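Local coordinates for protein adenine phosphoribosyltransferase (Leishmania donovani, PDB 1QB7) that probably makes AMP from adenine and 5-phospho-alpha-D-ribose 1-diphosphate in purine salvage, working as a homodimer with bound magnesium, at residues Met171-Ser176 and Phe199-Ser204; Pro96-Arg101 and Met128-Gly133. One frame throughout, in Å; residues are numbered along the deposited sequence. Where two conformers were deposited one is given.

In the fold
Both contacts are buried in the type I phosphoribosyltransferase fold, and each includes a strand of its central sheet. Contact 1 has its centre about 7 Å from that of the chain, where strands 167-173 and 199-201 run parallel within the sheet and continue past a corner into a small second sheet near the adenine pocket. Contact 2, centred about 15 Å out beside the second subunit, ties strand 97-100, outermost within this chain, to strand 129-131 of a two-stranded antiparallel sheet. Contact 1 is a parallel backbone ladder interrupted by a shared corner, with paired side chains; contact 2 has a single bridge, one doubly gripped carbonyl and a packed methionine pair. Their nearest atoms are about 8 Å apart.

Contact 1 (Met171-Ser176 and Phe199-Ser204)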
ATOM      1  N   MET A 171      -7.312 -11.712 -12.216  1.00 16.64           N
ATOM      2  CA  MET A 171      -6.324 -10.659 -12.047  1.00 16.45           C
ATOM      3  C   MET A 171      -7.105  -9.380 -12.307  1.00 19.04           C
ATOM      4  O   MET A 171      -7.632  -9.192 -13.404  1.00 18.45           O
ATOM      5  CB  MET A 171      -5.209 -10.808 -13.079  1.00 17.56           C
ATOM      6  CG  MET A 171      -4.228  -9.634 -13.152  1.00 20.21           C
ATOM      7  SD  MET A 171      -3.232  -9.355 -11.670  1.00 21.06           S
ATOM      8  CE  MET A 171      -3.098  -7.564 -11.679  1.00 22.62           C
ATOM      9  N   VAL A 172      -7.243  -8.538 -11.287  1.00 19.25           N
ATOM     10  CA  VAL A 172      -7.974  -7.283 -11.441  1.00 19.86           C
ATOM     11  C   VAL A 172      -7.070  -6.060 -11.379  1.00 17.76           C
ATOM     12  O   VAL A 172      -6.128  -6.006 -10.591  1.00 17.42           O
ATOM     13  CB  VAL A 172      -9.139  -7.149 -10.402  1.00 23.18           C
ATOM     14  CG1 VAL A 172      -8.630  -7.335  -8.997  1.00 25.80           C
ATOM     15  CG2 VAL A 172      -9.832  -5.784 -10.527  1.00 22.43           C
ATOM     16  N   SER A 173      -7.337  -5.107 -12.264  1.00 16.54           N
ATOM     17  CA  SER A 173      -6.584  -3.862 -12.313  1.00 16.55           C
ATOM     18  C   SER A 173      -7.551  -2.701 -12.530  1.00 17.14           C
ATOM     19  O   SER A 173      -8.626  -2.880 -13.103  1.00 17.64           O
ATOM     20  CB  SER A 173      -5.522  -3.904 -13.423  1.00 15.92           C
ATOM     21  OG  SER A 173      -6.087  -4.091 -14.706  1.00 16.52           O
ATOM     22  N   ILE A 174      -7.197  -1.529 -12.016  1.00 15.99           N
ATOM     23  CA  ILE A 174      -8.032  -0.343 -12.177  1.00 15.70           C
ATOM     24  C   ILE A 174      -7.935   0.086 -13.647  1.00 16.84           C
ATOM     25  O   ILE A 174      -8.940   0.365 -14.304  1.00 15.37           O
ATOM     26  CB  ILE A 174      -7.527   0.837 -11.287  1.00 15.26           C
ATOM     27  CG1 ILE A 174      -7.442   0.421  -9.812  1.00 14.03           C
ATOM     28  CG2 ILE A 174      -8.419   2.055 -11.470  1.00 14.05           C
ATOM     29  CD1 ILE A 174      -8.744  -0.087  -9.214  1.00 14.01           C
ATOM     30  N   LEU A 175      -6.706   0.091 -14.154  1.00 16.01           N
ATOM     31  CA  LEU A 175      -6.426   0.496 -15.513  1.00 16.29           C
ATOM     32  C   LEU A 175      -5.605  -0.536 -16.272  1.00 17.35           C
ATOM     33  O   LEU A 175      -4.682  -1.134 -15.724  1.00 17.52           O
ATOM     34  CB  LEU A 175      -5.643   1.802 -15.488  1.00 15.88           C
ATOM     35  CG  LEU A 175      -5.384   2.444 -16.849  1.00 16.02           C
ATOM     36  CD1 LEU A 175      -6.654   3.129 -17.338  1.00 15.48           C
ATOM     37  CD2 LEU A 175      -4.258   3.440 -16.716  1.00 16.70           C
ATOM     38  N   SER A 176      -5.939  -0.724 -17.544  1.00 17.90           N
ATOM     39  CA  SER A 176      -5.205  -1.646 -18.404  1.00 19.59           C
ATOM     40  C   SER A 176      -4.618  -0.871 -19.577  1.00 19.52           C
ATOM     41  O   SER A 176      -5.152   0.173 -19.975  1.00 20.13           O
ATOM     42  CB  SER A 176      -6.116  -2.749 -18.929  1.00 20.27           C
ATOM     43  OG  SER A 176      -7.227  -2.202 -19.613  1.00 23.67           O
ATOM     44  N   PHE A 199      -8.751 -11.972 -16.700  1.00 16.74           N
ATOM     45  CA  PHE A 199      -8.232 -10.636 -16.452  1.00 15.13           C
ATOM     46  C   PHE A 199      -9.392  -9.657 -16.543  1.00 16.01           C
ATOM     47  O   PHE A 199     -10.172  -9.715 -17.491  1.00 17.55           O
ATOM     48  CB  PHE A 199      -7.199 -10.244 -17.515  1.00 15.38           C
ATOM     49  CG  PHE A 199      -5.876 -10.933 -17.370  1.00 14.53           C
ATOM     50  CD1 PHE A 199      -5.648 -12.162 -17.977  1.00 15.50           C
ATOM     51  CD2 PHE A 199      -4.859 -10.355 -16.616  1.00 15.74           C
ATOM     52  CE1 PHE A 199      -4.424 -12.808 -17.837  1.00 16.10           C
ATOM     53  CE2 PHE A 199      -3.626 -10.991 -16.466  1.00 16.49           C
ATOM     54  CZ  PHE A 199      -3.410 -12.222 -17.077  1.00 18.57           C
ATOM     55  N   ILE A 200      -9.548  -8.798 -15.542  1.00 16.09           N
ATOM     56  CA  ILE A 200     -10.595  -7.782 -15.582  1.00 15.67           C
ATOM     57  C   ILE A 200      -9.989  -6.415 -15.270  1.00 16.83           C
ATOM     58  O   ILE A 200      -9.080  -6.294 -14.442  1.00 16.61           O
ATOM     59  CB  ILE A 200     -11.788  -8.059 -14.615  1.00 17.17           C
ATOM     60  CG1 ILE A 200     -11.342  -7.978 -13.159  1.00 17.03           C
ATOM     61  CG2 ILE A 200     -12.435  -9.404 -14.926  1.00 17.40           C
ATOM     62  CD1 ILE A 200     -12.480  -7.731 -12.196  1.00 17.30           C
ATOM     63  N   SER A 201     -10.449  -5.401 -15.997  1.00 16.86           N
ATOM     64  CA  SER A 201      -9.989  -4.027 -15.815  1.00 16.72           C
ATOM     65  C   SER A 201     -11.207  -3.117 -15.760  1.00 16.95           C
ATOM     66  O   SER A 201     -12.227  -3.403 -16.392  1.00 17.58           O
ATOM     67  CB  SER A 201      -9.077  -3.608 -16.968  1.00 15.60           C
ATOM     68  OG  SER A 201      -8.511  -2.335 -16.735  0.50 17.52           O
ATOM     69  N   LEU A 202     -11.097  -2.025 -15.008  1.00 14.91           N
ATOM     70  CA  LEU A 202     -12.194  -1.076 -14.869  1.00 15.99           C
ATOM     71  C   LEU A 202     -12.144   0.031 -15.927  1.00 16.80           C
ATOM     72  O   LEU A 202     -13.172   0.629 -16.256  1.00 17.60           O
ATOM     73  CB  LEU A 202     -12.193  -0.472 -13.465  1.00 15.57           C
ATOM     74  CG  LEU A 202     -12.181  -1.485 -12.314  1.00 16.82           C
ATOM     75  CD1 LEU A 202     -12.049  -0.758 -10.990  1.00 15.25           C
ATOM     76  CD2 LEU A 202     -13.440  -2.347 -12.348  1.00 17.41           C
ATOM     77  N   LEU A 203     -10.956   0.285 -16.467  1.00 15.17           N
ATOM     78  CA  LEU A 203     -10.778   1.315 -17.482  1.00 16.02           C
ATOM     79  C   LEU A 203      -9.573   1.005 -18.364  1.00 15.93           C
ATOM     80  O   LEU A 203      -8.572   0.472 -17.895  1.00 16.12           O
ATOM     81  CB  LEU A 203     -10.574   2.685 -16.828  1.00 14.47           C
ATOM     82  CG  LEU A 203     -10.601   3.891 -17.777  1.00 16.28           C
ATOM     83  CD1 LEU A 203     -12.041   4.202 -18.158  1.00 17.03           C
ATOM     84  CD2 LEU A 203      -9.961   5.112 -17.133  1.00 16.07           C
ATOM     85  N   SER A 204      -9.694   1.317 -19.651  1.00 16.83           N
ATOM     86  CA  SER A 204      -8.608   1.124 -20.605  1.00 16.95           C
ATOM     87  C   SER A 204      -7.914   2.474 -20.756  1.00 17.23           C
ATOM     88  O   SER A 204      -8.579   3.507 -20.780  1.00 17.43           O
ATOM     89  CB  SER A 204      -9.155   0.694 -21.966  1.00 17.50           C
ATOM     90  OG  SER A 204      -8.162   0.839 -22.968  1.00 21.27           O
TER
HETATM   91  O   HOH W   1      -6.219  -6.761 -15.264  1.00 20.93           O
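The Phe199 ring meets Met171 obliquely along its CD2-CE2 side, where CD2 lies 3.6 Å from Met171 CB, while His187 brings its own ring against Phe199 from outside the pair. Met171 CG is anti to the backbone N (chi1 171°) and also touches CD2 and CE2. On the other face of the sheet, Val172 CB packs 3.6 Å from Ile200 CG1. The strands run parallel and in register: Ile200 N donates to Met171 O in a nearly straight bond of 2.9 Å, and Ser173 N to Ile200 O. On the face carrying Ser173 and Ser201, a water joins Ser173 OG to Ile200 O. At Ile174 and Leu202 both chains turn a corner together; Leu202 N donates to Ser173 O at 3.2 Å, and bonds to Ile174 O are weak. Beyond it Ser176 N bonds Leu203 O at 2.9 Å, and Leu175 carries its side chain to about 5 Å from the bound adenine. In one of its two conformers, Ser201 OG also donates to Leu203 O, from above the carbonyl plane. Two carbonyls of this buried strand pair thus gain a partner beyond the backbone ladder, a water before the corner and a serine hydroxyl after it.

Contact 2 (Pro96-Arg101 and Met128-Gly133); sequences PFVLMR and MTIRYG
Met100 and Met128 cross at about a right angle, the thioether chain of Met100 passing over the base of Met128, with Met100 CG 3.7 Å from Met128 CB. Met100 is extended as far as SD and bends only at chi3 (83°), which brings CE to 4.0 Å from both CG and CE of Met128. Met128, bent at chi2 and chi3, curls back to set its CE methyl 3.4 Å from Met100 O. Thr153 and Leu160 of helix 152-163 touch Met100, whose side chain lies about 6 Å from the bound magnesium ion. Strand 97-100, the last of the central sheet within this chain, here meets strand 129-131 of a two-stranded antiparallel sheet, Arg101 and Thr129 forming a single antiparallel hydrogen-bonded bridge. Arg101 N donates to Thr129 O at 3.1 Å. In return, Arg101 O is gripped from opposite faces of its carbonyl plane, by Thr129 N at 2.7 Å and Thr129 OG1 at 2.8 Å; Asn106 ND2 is also hydrogen-bonded to OG1. The guanidinium of Arg101 turns elsewhere, to a salt bridge with Asp79. The strand directions differ by 139°, and past the bridge a water spans the gap, donating to Leu99 O and accepting from Arg131 N. Ile130 CG2 packs near the same Leu99 O.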
ATOM      1  N   PRO A  96      -8.715 -12.536   4.276  1.00 15.03           N
ATOM      2  CA  PRO A  96      -7.328 -12.072   4.396  1.00 15.06           C
ATOM      3  C   PRO A  96      -6.800 -11.269   3.207  1.00 15.80           C
ATOM      4  O   PRO A  96      -7.215 -11.484   2.063  1.00 17.00           O
ATOM      5  CB  PRO A  96      -6.538 -13.385   4.506  1.00 12.93           C
ATOM      6  CG  PRO A  96      -7.513 -14.338   5.077  1.00 13.04           C
ATOM      7  CD  PRO A  96      -8.769 -14.006   4.325  1.00 13.75           C
ATOM      8  N   PHE A  97      -5.925 -10.306   3.493  1.00 14.19           N
ATOM      9  CA  PHE A  97      -5.273  -9.555   2.435  1.00 13.51           C
ATOM     10  C   PHE A  97      -3.810  -9.963   2.539  1.00 13.15           C
ATOM     11  O   PHE A  97      -3.170  -9.742   3.571  1.00 13.03           O
ATOM     12  CB  PHE A  97      -5.394  -8.032   2.578  1.00 13.31           C
ATOM     13  CG  PHE A  97      -4.591  -7.277   1.539  1.00 11.90           C
ATOM     14  CD1 PHE A  97      -5.035  -7.197   0.222  1.00 12.43           C
ATOM     15  CD2 PHE A  97      -3.352  -6.726   1.859  1.00 12.35           C
ATOM     16  CE1 PHE A  97      -4.258  -6.584  -0.759  1.00 13.08           C
ATOM     17  CE2 PHE A  97      -2.570  -6.112   0.886  1.00 11.93           C
ATOM     18  CZ  PHE A  97      -3.024  -6.044  -0.426  1.00 13.19           C
ATOM     19  N   VAL A  98      -3.316 -10.612   1.490  1.00 13.78           N
ATOM     20  CA  VAL A  98      -1.933 -11.072   1.429  1.00 13.47           C
ATOM     21  C   VAL A  98      -1.093 -10.103   0.580  1.00 13.15           C
ATOM     22  O   VAL A  98      -1.581  -9.529  -0.397  1.00 13.15           O
ATOM     23  CB  VAL A  98      -1.858 -12.521   0.870  1.00 13.73           C
ATOM     24  CG1 VAL A  98      -0.423 -13.036   0.897  1.00 13.50           C
ATOM     25  CG2 VAL A  98      -2.767 -13.446   1.681  1.00 12.50           C
ATOM     26  N   LEU A  99       0.166  -9.922   0.969  1.00 12.46           N
ATOM     27  CA  LEU A  99       1.070  -9.004   0.282  1.00 13.51           C
ATOM     28  C   LEU A  99       2.109  -9.682  -0.601  1.00 12.21           C
ATOM     29  O   LEU A  99       2.812 -10.588  -0.157  1.00 13.62           O
ATOM     30  CB  LEU A  99       1.837  -8.158   1.308  1.00 14.45           C
ATOM     31  CG  LEU A  99       1.161  -7.136   2.219  1.00 16.54           C
ATOM     32  CD1 LEU A  99       0.154  -7.778   3.151  1.00 16.84           C
ATOM     33  CD2 LEU A  99       2.244  -6.451   3.025  1.00 17.67           C
ATOM     34  N   MET A 100       2.199  -9.254  -1.855  1.00 12.08           N
ATOM     35  CA  MET A 100       3.231  -9.791  -2.732  1.00 13.18           C
ATOM     36  C   MET A 100       4.304  -8.705  -2.791  1.00 11.93           C
ATOM     37  O   MET A 100       4.057  -7.594  -3.263  1.00 13.31           O
ATOM     38  CB  MET A 100       2.706 -10.109  -4.131  1.00 13.90           C
ATOM     39  CG  MET A 100       3.767 -10.765  -5.005  1.00 14.65           C
ATOM     40  SD  MET A 100       3.191 -11.265  -6.628  1.00 16.14           S
ATOM     41  CE  MET A 100       3.342  -9.731  -7.524  1.00 14.97           C
ATOM     42  N   ARG A 101       5.478  -9.015  -2.254  1.00 12.66           N
ATOM     43  CA  ARG A 101       6.575  -8.056  -2.219  1.00 14.17           C
ATOM     44  C   ARG A 101       7.901  -8.725  -2.557  1.00 15.27           C
ATOM     45  O   ARG A 101       7.985  -9.950  -2.630  1.00 15.85           O
ATOM     46  CB  ARG A 101       6.700  -7.449  -0.817  1.00 14.48           C
ATOM     47  CG  ARG A 101       5.384  -7.156  -0.096  1.00 15.02           C
ATOM     48  CD  ARG A 101       5.628  -6.336   1.162  1.00 13.47           C
ATOM     49  NE  ARG A 101       6.161  -5.028   0.807  1.00 15.11           N
ATOM     50  CZ  ARG A 101       6.450  -4.059   1.669  1.00 16.15           C
ATOM     51  NH1 ARG A 101       6.277  -4.237   2.970  1.00 16.73           N
ATOM     52  NH2 ARG A 101       6.929  -2.910   1.219  1.00 15.27           N
ATOM     53  N   MET A 128       9.324 -11.784  -7.159  1.00 19.60           N
ATOM     54  CA  MET A 128       8.393 -11.404  -6.100  1.00 17.10           C
ATOM     55  C   MET A 128       8.105 -12.581  -5.175  1.00 16.42           C
ATOM     56  O   MET A 128       8.302 -13.736  -5.550  1.00 16.36           O
ATOM     57  CB  MET A 128       7.105 -10.855  -6.711  1.00 18.76           C
ATOM     58  CG  MET A 128       7.310  -9.593  -7.551  1.00 18.78           C
ATOM     59  SD  MET A 128       7.854  -8.168  -6.581  1.00 21.66           S
ATOM     60  CE  MET A 128       6.311  -7.669  -5.855  1.00 19.02           C
ATOM     61  N   THR A 129       7.641 -12.285  -3.960  1.00 15.67           N
ATOM     62  CA  THR A 129       7.363 -13.325  -2.971  1.00 15.08           C
ATOM     63  C   THR A 129       6.081 -13.126  -2.163  1.00 14.43           C
ATOM     64  O   THR A 129       5.448 -12.071  -2.195  1.00 14.64           O
ATOM     65  CB  THR A 129       8.500 -13.413  -1.905  1.00 15.71           C
ATOM     66  OG1 THR A 129       8.451 -12.259  -1.053  1.00 14.61           O
ATOM     67  CG2 THR A 129       9.873 -13.489  -2.554  1.00 15.06           C
ATOM     68  N   ILE A 130       5.721 -14.185  -1.449  1.00 15.54           N
ATOM     69  CA  ILE A 130       4.598 -14.204  -0.516  1.00 15.32           C
ATOM     70  C   ILE A 130       5.112 -15.134   0.580  1.00 15.53           C
ATOM     71  O   ILE A 130       5.990 -15.967   0.330  1.00 15.74           O
ATOM     72  CB  ILE A 130       3.265 -14.805  -1.086  1.00 14.42           C
ATOM     73  CG1 ILE A 130       3.459 -16.254  -1.532  1.00 17.23           C
ATOM     74  CG2 ILE A 130       2.674 -13.908  -2.173  1.00 14.02           C
ATOM     75  CD1 ILE A 130       2.167 -16.951  -1.869  1.00 15.61           C
ATOM     76  N   ARG A 131       4.614 -14.964   1.798  1.00 13.99           N
ATOM     77  CA  ARG A 131       5.045 -15.821   2.886  1.00 14.09           C
ATOM     78  C   ARG A 131       4.476 -17.218   2.659  1.00 15.69           C
ATOM     79  O   ARG A 131       3.322 -17.377   2.262  1.00 16.90           O
ATOM     80  CB  ARG A 131       4.569 -15.274   4.235  1.00 13.27           C
ATOM     81  CG  ARG A 131       5.196 -15.976   5.443  1.00 14.39           C
ATOM     82  CD  ARG A 131       4.536 -15.587   6.762  1.00 12.45           C
ATOM     83  NE  ARG A 131       3.161 -16.073   6.841  1.00 13.16           N
ATOM     84  CZ  ARG A 131       2.081 -15.353   6.547  1.00 14.94           C
ATOM     85  NH1 ARG A 131       2.193 -14.082   6.167  1.00 13.90           N
ATOM     86  NH2 ARG A 131       0.878 -15.903   6.642  1.00 14.86           N
ATOM     87  N   TYR A 132       5.316 -18.221   2.857  1.00 17.85           N
ATOM     88  CA  TYR A 132       4.924 -19.612   2.697  1.00 18.50           C
ATOM     89  C   TYR A 132       3.748 -19.900   3.627  1.00 18.67           C
ATOM     90  O   TYR A 132       3.840 -19.669   4.826  1.00 19.26           O
ATOM     91  CB  TYR A 132       6.110 -20.505   3.074  1.00 19.38           C
ATOM     92  CG  TYR A 132       5.869 -21.982   2.906  1.00 22.17           C
ATOM     93  CD1 TYR A 132       5.311 -22.739   3.935  1.00 22.36           C
ATOM     94  CD2 TYR A 132       6.220 -22.630   1.725  1.00 23.61           C
ATOM     95  CE1 TYR A 132       5.111 -24.108   3.791  1.00 26.49           C
ATOM     96  CE2 TYR A 132       6.028 -23.995   1.569  1.00 27.02           C
ATOM     97  CZ  TYR A 132       5.475 -24.731   2.603  1.00 27.43           C
ATOM     98  OH  TYR A 132       5.306 -26.092   2.457  1.00 30.45           O
ATOM     99  N   GLY A 133       2.638 -20.363   3.065  1.00 17.85           N
ATOM    100  CA  GLY A 133       1.481 -20.686   3.882  1.00 18.27           C
ATOM    101  C   GLY A 133       0.455 -19.581   4.044  1.00 18.79           C
ATOM    102  O   GLY A 133      -0.550 -19.778   4.722  1.00 19.54           O
TER
HETATM  103  O   HOH W   2       3.096 -12.518   1.845  1.00 17.80           O